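Local coordinates for ginlfy protein (Ginkgo biloba, PDB 4UDE) that is probably a DNA-binding transcription factor of the FLO/LFY family, of which this chain is the SAM oligomerization domain, at residues V39-E43 with Q44-D48; R74-K77 with R78-E82. One frame throughout, in Å; residues are numbered along the deposited sequence.

Contact 1. Residues V39-E43 with Q44-D48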
loop_
_atom_site.group_PDB
_atom_site.type_symbol
_atom_site.label_atom_id
_atom_site.label_comp_id
_atom_site.label_asym_id
_atom_site.label_seq_id
_atom_site.Cartn_x
_atom_site.Cartn_y
_atom_site.Cartn_z
ATOM N N VAL A 39 3.357 -4.774 -5.487
ATOM C CA VAL A 39 2.915 -5.209 -6.835
ATOM C C VAL A 39 3.222 -6.688 -7.160
ATOM O O VAL A 39 2.670 -7.248 -8.115
ATOM C CB VAL A 39 3.249 -4.237 -7.999
ATOM C CG1 VAL A 39 2.832 -2.804 -7.651
ATOM C CG2 VAL A 39 4.723 -4.302 -8.401
ATOM N N ASN A 40 4.074 -7.319 -6.349
ATOM C CA ASN A 40 4.414 -8.714 -6.553
ATOM C C ASN A 40 3.753 -9.628 -5.540
ATOM O O ASN A 40 4.019 -10.835 -5.540
ATOM C CB ASN A 40 5.934 -8.877 -6.584
ATOM C CG ASN A 40 6.497 -8.565 -7.932
ATOM O OD1 ASN A 40 6.392 -9.362 -8.858
ATOM N ND2 ASN A 40 6.961 -7.350 -8.102
ATOM N N MET A 41 2.886 -9.055 -4.663
ATOM C CA MET A 41 2.169 -9.824 -3.646
ATOM C C MET A 41 0.840 -10.300 -4.204
ATOM O O MET A 41 0.284 -9.655 -5.075
ATOM C CB MET A 41 1.928 -8.964 -2.384
ATOM C CG MET A 41 3.144 -8.890 -1.487
ATOM S SD MET A 41 3.060 -7.575 -0.228
ATOM C CE MET A 41 1.647 -8.099 0.728
ATOM N N THR A 42 0.308 -11.401 -3.684
ATOM C CA THR A 42 -0.990 -11.877 -4.161
ATOM C C THR A 42 -2.107 -11.094 -3.448
ATOM O O THR A 42 -1.851 -10.429 -2.435
ATOM C CB THR A 42 -1.147 -13.391 -3.910
ATOM O OG1 THR A 42 -1.129 -13.624 -2.509
ATOM C CG2 THR A 42 -0.077 -14.249 -4.625
ATOM N N GLU A 43 -3.346 -11.213 -3.954
ATOM C CA GLU A 43 -4.541 -10.613 -3.329
ATOM C C GLU A 43 -4.701 -11.095 -1.891
ATOM O O GLU A 43 -5.049 -10.298 -1.012
ATOM C CB GLU A 43 -5.800 -10.998 -4.118
ATOM C CG GLU A 43 -5.854 -10.326 -5.479
ATOM C CD GLU A 43 -6.720 -9.088 -5.538
ATOM O OE1 GLU A 43 -7.645 -8.970 -4.701
ATOM O OE2 GLU A 43 -6.529 -8.281 -6.475
ATOM N N GLN A 44 -4.426 -12.401 -1.650
ATOM C CA GLN A 44 -4.499 -13.006 -0.311
ATOM C C GLN A 44 -3.431 -12.416 0.629
ATOM O O GLN A 44 -3.734 -12.164 1.791
ATOM C CB GLN A 44 -4.403 -14.546 -0.378
ATOM C CG GLN A 44 -4.605 -15.274 0.981
ATOM C CD GLN A 44 -5.898 -14.897 1.688
ATOM O OE1 GLN A 44 -7.002 -15.019 1.135
ATOM N NE2 GLN A 44 -5.786 -14.405 2.926
ATOM N N GLU A 45 -2.202 -12.169 0.123
ATOM C CA GLU A 45 -1.107 -11.587 0.923
ATOM C C GLU A 45 -1.428 -10.142 1.287
ATOM O O GLU A 45 -1.154 -9.715 2.404
ATOM C CB GLU A 45 0.246 -11.717 0.202
ATOM C CG GLU A 45 0.701 -13.171 0.089
ATOM C CD GLU A 45 1.885 -13.428 -0.828
ATOM O OE1 GLU A 45 2.187 -12.560 -1.671
ATOM O OE2 GLU A 45 2.508 -14.505 -0.715
ATOM N N LEU A 46 -2.068 -9.412 0.365
ATOM C CA LEU A 46 -2.517 -8.039 0.628
ATOM C C LEU A 46 -3.626 -8.048 1.704
ATOM O O LEU A 46 -3.582 -7.204 2.602
ATOM C CB LEU A 46 -2.964 -7.338 -0.649
ATOM C CG LEU A 46 -1.853 -7.134 -1.696
ATOM C CD1 LEU A 46 -2.434 -6.947 -3.101
ATOM C CD2 LEU A 46 -0.901 -5.973 -1.310
ATOM N N ASP A 47 -4.547 -9.065 1.682
ATOM C CA ASP A 47 -5.586 -9.214 2.720
ATOM C C ASP A 47 -4.958 -9.434 4.099
ATOM O O ASP A 47 -5.404 -8.842 5.081
ATOM C CB ASP A 47 -6.559 -10.367 2.398
ATOM C CG ASP A 47 -7.467 -10.099 1.211
ATOM O OD1 ASP A 47 -7.829 -8.923 0.996
ATOM O OD2 ASP A 47 -7.834 -11.075 0.509
ATOM N N ASP A 48 -3.918 -10.300 4.158
ATOM C CA ASP A 48 -3.171 -10.624 5.366
ATOM C C ASP A 48 -2.488 -9.386 5.964
ATOM O O ASP A 48 -2.498 -9.209 7.187
ATOM C CB ASP A 48 -2.132 -11.724 5.069
ATOM C CG ASP A 48 -2.671 -13.088 4.619
ATOM O OD1 ASP A 48 -3.874 -13.369 4.844
ATOM O OD2 ASP A 48 -1.901 -13.858 4.023
#

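Contact 2. Residues R74-K77 with R78-E82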
loop_
_atom_site.group_PDB
_atom_site.type_symbol
_atom_site.label_atom_id
_atom_site.label_comp_id
_atom_site.label_asym_id
_atom_site.label_seq_id
_atom_site.Cartn_x
_atom_site.Cartn_y
_atom_site.Cartn_z
ATOM N N ARG A 74 -4.073 -3.242 -7.589
ATOM C CA ARG A 74 -4.660 -3.811 -8.824
ATOM C C ARG A 74 -4.404 -2.927 -10.018
ATOM O O ARG A 74 -4.055 -3.434 -11.081
ATOM C CB ARG A 74 -6.177 -3.986 -8.707
ATOM C CG ARG A 74 -6.584 -5.153 -7.878
ATOM C CD ARG A 74 -8.077 -5.119 -7.670
ATOM N NE ARG A 74 -8.479 -6.183 -6.764
ATOM C CZ ARG A 74 -9.675 -6.262 -6.200
ATOM N NH1 ARG A 74 -10.590 -5.325 -6.426
ATOM N NH2 ARG A 74 -9.966 -7.271 -5.396
ATOM N N ALA A 75 -4.637 -1.607 -9.861
ATOM C CA ALA A 75 -4.459 -0.622 -10.933
ATOM C C ALA A 75 -3.023 -0.555 -11.353
ATOM O O ALA A 75 -2.750 -0.480 -12.555
ATOM C CB ALA A 75 -4.927 0.753 -10.475
ATOM N N GLU A 76 -2.090 -0.583 -10.375
ATOM C CA GLU A 76 -0.663 -0.537 -10.676
ATOM C C GLU A 76 -0.205 -1.801 -11.405
ATOM O O GLU A 76 0.560 -1.689 -12.349
ATOM C CB GLU A 76 0.172 -0.208 -9.431
ATOM C CG GLU A 76 1.684 -0.052 -9.675
ATOM C CD GLU A 76 2.194 0.990 -10.660
ATOM O OE1 GLU A 76 1.420 1.878 -11.087
ATOM O OE2 GLU A 76 3.391 0.917 -11.007
ATOM N N LYS A 77 -0.717 -2.981 -11.002
ATOM C CA LYS A 77 -0.437 -4.284 -11.626
ATOM C C LYS A 77 -0.922 -4.265 -13.078
ATOM O O LYS A 77 -0.179 -4.659 -13.971
ATOM C CB LYS A 77 -1.140 -5.425 -10.868
ATOM C CG LYS A 77 -0.403 -5.935 -9.635
ATOM C CD LYS A 77 -1.219 -7.053 -8.920
ATOM C CE LYS A 77 -0.529 -7.586 -7.675
ATOM N NZ LYS A 77 -1.248 -8.733 -7.038
ATOM N N ARG A 78 -2.137 -3.725 -13.314
ATOM C CA ARG A 78 -2.712 -3.603 -14.655
ATOM C C ARG A 78 -1.917 -2.595 -15.509
ATOM O O ARG A 78 -1.661 -2.867 -16.684
ATOM C CB ARG A 78 -4.201 -3.246 -14.562
ATOM C CG ARG A 78 -4.932 -3.214 -15.902
ATOM C CD ARG A 78 -6.408 -2.899 -15.760
ATOM N NE ARG A 78 -6.634 -1.553 -15.226
ATOM C CZ ARG A 78 -7.034 -1.297 -13.982
ATOM N NH1 ARG A 78 -7.262 -2.293 -13.132
ATOM N NH2 ARG A 78 -7.208 -0.043 -13.579
ATOM N N ARG A 79 -1.488 -1.461 -14.915
ATOM C CA ARG A 79 -0.673 -0.465 -15.620
ATOM C C ARG A 79 0.670 -1.089 -16.048
ATOM O O ARG A 79 1.070 -0.913 -17.201
ATOM C CB ARG A 79 -0.449 0.781 -14.749
ATOM C CG ARG A 79 0.127 1.976 -15.496
ATOM C CD ARG A 79 0.612 3.076 -14.555
ATOM N NE ARG A 79 1.784 2.667 -13.760
ATOM C CZ ARG A 79 3.040 2.656 -14.197
ATOM N NH1 ARG A 79 3.323 3.023 -15.440
ATOM N NH2 ARG A 79 4.022 2.265 -13.399
ATOM N N LEU A 80 1.329 -1.858 -15.153
ATOM C CA LEU A 80 2.614 -2.496 -15.487
ATOM C C LEU A 80 2.521 -3.592 -16.565
ATOM O O LEU A 80 3.397 -3.667 -17.432
ATOM C CB LEU A 80 3.366 -2.992 -14.240
ATOM C CG LEU A 80 3.837 -1.902 -13.278
ATOM C CD1 LEU A 80 3.891 -2.423 -11.830
ATOM C CD2 LEU A 80 5.158 -1.293 -13.726
ATOM N N ASP A 81 1.454 -4.419 -16.516
ATOM C CA ASP A 81 1.190 -5.501 -17.475
ATOM C C ASP A 81 0.927 -4.949 -18.880
ATOM O O ASP A 81 1.512 -5.449 -19.840
ATOM C CB ASP A 81 0.001 -6.383 -17.013
ATOM C CG ASP A 81 0.241 -7.224 -15.765
ATOM O OD1 ASP A 81 1.424 -7.396 -15.371
ATOM O OD2 ASP A 81 -0.754 -7.703 -15.175
ATOM N N GLU A 82 0.054 -3.916 -18.987
ATOM C CA GLU A 82 -0.302 -3.212 -20.230
ATOM C C GLU A 82 0.918 -2.539 -20.861
ATOM O O GLU A 82 0.987 -2.441 -22.082
ATOM C CB GLU A 82 -1.392 -2.161 -19.980
ATOM C CG GLU A 82 -2.792 -2.737 -19.832
ATOM C CD GLU A 82 -3.876 -1.792 -19.336
ATOM O OE1 GLU A 82 -3.576 -0.603 -19.076
ATOM O OE2 GLU A 82 -5.033 -2.254 -19.196
#

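Contact 1. Residues V39-E43 with Q44-D48
T42 and E45 form a capping box at the start of helix 43-55 in this SAM domain. T42 is the N-cap, and its OG1 accepts a bond from E45 N at 3.2 Å. The return bond runs from T42 N to E45 OE1 at 3.0 Å and is fairly straight, at 164°. The N-H meets OE1 from above the carboxylate plane. The first torsion of T42 (chi1 64°) sets OG1 between its own backbone N and carbonyl carbon, turned to the first turn of the helix. The box thus occupies two backbone N-H groups near the helix start. L46 N bonds to T42 O, and D47 N to E43 O.

The box lies on the exposed side, with T42, Q44 and E45. There Q44 reaches along the helix, and its NE2 bonds to D48 OD1. E43 instead reaches helix 63-83, in a salt bridge with R74. The tight side is at L46, which is buried. Its CG lies 3.4 Å from T42 O, and its side chain also touches K70 and V73 of helix 63-83. M41 folds back over the turn beside it. Its chain bends at chi3, and CE ends 3.6 Å from E45 O and 3.9 Å from L46 CD2.

Contact 2. Residues R74-K77 with R78-E82
E76 OE1 accepts the NE of R79 at 2.8 Å, in a nearly straight bond of 177°. The second carboxylate oxygen does the same work: E76 OE2 takes R79 NH2, also at 2.8 Å. R79 therefore grips E76 side-on, with one nitrogen to each oxygen. Both donors come in on the syn side, and the carboxylate sits at the guanidinium edge. The two planes are 34° apart, so the pair is twisted rather than flat. In E76, CG stands opposite the backbone N (chi1 -176°) and the chain then bends at chi2, which brings the carboxylate alongside the R79 guanidinium. This is an i to i+3 salt bridge on helix 63-83, the last helix of the modelled chain, in this SAM domain, at a partly solvent-open surface. Backbone bonds one turn apart run underneath, such as L80 N to E76 O at 2.9 Å. L80 lies across E76, with CD1 3.9 Å from E76 CG. Both side chains also touch V39 of helix 35-39. With an alanine here instead of E76, the R79 guanidinium is likely to lose its mate and be freer to turn, and L80 CD1 to lose the side chain it lies against. On another side of the helix R78 bends at chi3 and lays one guanidinium face over A75, with CZ 4.0 Å from A75 CA. K77 extends away to the carbonyl of M41.

In the fold
Both contacts are local and lie at the surface of the same SAM domain, on helices that follow each other in the chain. Contact 1 is the nearer to the chain centre and includes one buried residue; contact 2 has none. Their chemistry follows their place. Contact 1 sits where a helix begins, and its capping side chains serve backbone groups there. Contact 2 sits within a helix, where the backbone pairs with itself and one pair of side chains, E76 and R79, is joined by charge. The two contacts meet directly, through E43 with R74, M41 with K77 and V39 with E76. Helix 63-83 is thereby joined to the end of helix 35-39, the turn after it and the start of helix 43-55.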